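Local coordinates for protein redox-sensing transcriptional repressor rex (Thermoanaerobacter ethanolicus, PDB 3WG9) that represses transcription as a DNA-binding homodimer of the Rex family and probably senses the cellular NADH/NAD+ balance, at the interface of chains A and B. Sequence-based numbering; all coordinates share one arbitrary frame. Chains: chain A/B, Redox-sensing transcriptional repressor rex.

The interface of chains A and B. Residues chain A 105, 108, 110, 175; chain B 195-196, 199-200.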
loop_
_atom_site.group_PDB
_atom_site.type_symbol
_atom_site.label_atom_id
_atom_site.label_comp_id
_atom_site.label_asym_id
_atom_site.label_seq_id
_atom_site.Cartn_x
_atom_site.Cartn_y
_atom_site.Cartn_z
ATOM N N PHE A 105 -2.972 7.468 11.602
ATOM C CA PHE A 105 -1.615 8.049 11.481
ATOM C C PHE A 105 -1.331 9.053 12.619
ATOM O O PHE A 105 -0.280 8.982 13.253
ATOM C CB PHE A 105 -1.395 8.739 10.125
ATOM C CG PHE A 105 -1.662 7.878 8.929
ATOM C CD1 PHE A 105 -1.415 6.509 8.947
ATOM C CD2 PHE A 105 -2.172 8.451 7.774
ATOM C CE1 PHE A 105 -1.730 5.712 7.843
ATOM C CE2 PHE A 105 -2.482 7.672 6.681
ATOM C CZ PHE A 105 -2.242 6.309 6.716
ATOM N N SER A 108 -0.663 7.498 15.696
ATOM C CA SER A 108 0.695 6.939 15.715
ATOM C C SER A 108 1.785 8.002 15.819
ATOM O O SER A 108 2.976 7.679 15.883
ATOM C CB SER A 108 0.918 6.042 14.496
ATOM O OG SER A 108 -0.173 5.141 14.359
ATOM N N PHE A 110 1.925 11.143 13.857
ATOM C CA PHE A 110 2.158 11.971 12.685
ATOM C C PHE A 110 1.131 13.084 12.745
ATOM O O PHE A 110 -0.040 12.877 12.476
ATOM C CB PHE A 110 2.040 11.109 11.417
ATOM C CG PHE A 110 3.098 10.037 11.353
ATOM C CD1 PHE A 110 2.944 8.837 12.053
ATOM C CD2 PHE A 110 4.268 10.241 10.637
ATOM C CE1 PHE A 110 4.006 7.868 12.067
ATOM C CE2 PHE A 110 5.286 9.305 10.623
ATOM C CZ PHE A 110 5.142 8.088 11.308
ATOM N N TRP A 175 6.267 11.662 1.240
ATOM C CA TRP A 175 5.425 10.471 1.090
ATOM C C TRP A 175 4.522 10.732 -0.080
ATOM O O TRP A 175 3.626 11.585 -0.015
ATOM C CB TRP A 175 4.576 10.233 2.355
ATOM C CG TRP A 175 3.954 8.878 2.483
ATOM C CD1 TRP A 175 4.477 7.694 2.003
ATOM C CD2 TRP A 175 2.776 8.526 3.203
ATOM N NE1 TRP A 175 3.714 6.645 2.408
ATOM C CE2 TRP A 175 2.629 7.126 3.099
ATOM C CE3 TRP A 175 1.859 9.247 3.990
ATOM C CZ2 TRP A 175 1.602 6.430 3.734
ATOM C CZ3 TRP A 175 0.801 8.537 4.588
ATOM C CH2 TRP A 175 0.688 7.155 4.457
ATOM N N LEU B 195 -1.496 0.998 4.717
ATOM C CA LEU B 195 -0.717 2.213 4.390
ATOM C C LEU B 195 0.371 2.555 5.418
ATOM O O LEU B 195 1.413 3.094 5.085
ATOM C CB LEU B 195 -1.683 3.407 4.343
ATOM C CG LEU B 195 -2.700 3.367 3.187
ATOM C CD1 LEU B 195 -3.483 4.725 3.129
ATOM C CD2 LEU B 195 -1.969 3.183 1.861
ATOM N N SER B 196 0.072 2.353 6.702
ATOM C CA SER B 196 1.116 2.609 7.718
ATOM C C SER B 196 2.385 1.787 7.496
ATOM O O SER B 196 3.500 2.222 7.878
ATOM C CB SER B 196 0.505 2.446 9.140
ATOM O OG SER B 196 0.496 1.070 9.444
ATOM N N LEU B 199 4.239 4.333 5.483
ATOM C CA LEU B 199 4.561 5.496 6.280
ATOM C C LEU B 199 5.648 5.204 7.292
ATOM O O LEU B 199 6.566 6.038 7.505
ATOM C CB LEU B 199 3.264 5.966 6.977
ATOM C CG LEU B 199 3.486 7.200 7.867
ATOM C CD1 LEU B 199 4.049 8.435 7.168
ATOM C CD2 LEU B 199 2.166 7.533 8.599
ATOM N N PHE B 200 5.555 4.037 7.942
ATOM C CA PHE B 200 6.524 3.757 9.013
ATOM C C PHE B 200 7.927 3.539 8.500
ATOM O O PHE B 200 8.885 3.548 9.279
ATOM C CB PHE B 200 6.121 2.618 9.938
ATOM C CG PHE B 200 4.888 2.898 10.721
ATOM C CD1 PHE B 200 4.320 4.180 10.744
ATOM C CD2 PHE B 200 4.255 1.874 11.394
ATOM C CE1 PHE B 200 3.163 4.438 11.476
ATOM C CE2 PHE B 200 3.097 2.121 12.153
ATOM C CZ PHE B 200 2.544 3.411 12.184
#
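B:Leu199 inserts between three aromatic side chains of the other subunit, A:Phe105, A:Phe110 and A:Trp175. It projects from the C-terminal helix 195-214 of chain B. The rings belong to the Rossmann-fold domain of chain A. This apolar patch is part of the two-fold interface of the Rex homodimer.

The leucine touches the rings with different atoms, and both methyls meet A:Phe110. CG of B:Leu199 lies anti to the backbone N (chi1 180°), which carries both methyls toward A:Phe110. Methyl CD2 of B:Leu199 sits over the centre of the A:Phe110 ring, 3.7 Å from the centroid, as a CH-pi contact. CD2 of B:Leu199 also touches CD1 of A:Phe105 at 3.7 Å. Methyl CD1 of B:Leu199 reaches CE2 of A:Phe110 at 3.8 Å. CB of B:Leu199 lies over one face of the A:Trp175 indole, toward the rim, 3.7 Å from CZ2. CZ2 of A:Trp175 also lies 3.6 Å from O of B:Leu195, in the first helix turn. An alanine in place of A:Trp175 is likely to open a gap beside this CB and uncover the carbonyl of B:Leu195.

The A:Phe105 ring crosses the helix start at a slant, its CZ 3.8 Å from CB of B:Leu195. B:Leu195 contributes to the NADH site, which holds no NADH here, so this contact may link dinucleotide binding to dimerisation. B:Phe200, next after B:Leu199, adds a contact on the far side from B:Leu195, its CE1 3.6 Å from CE1 of A:Phe110.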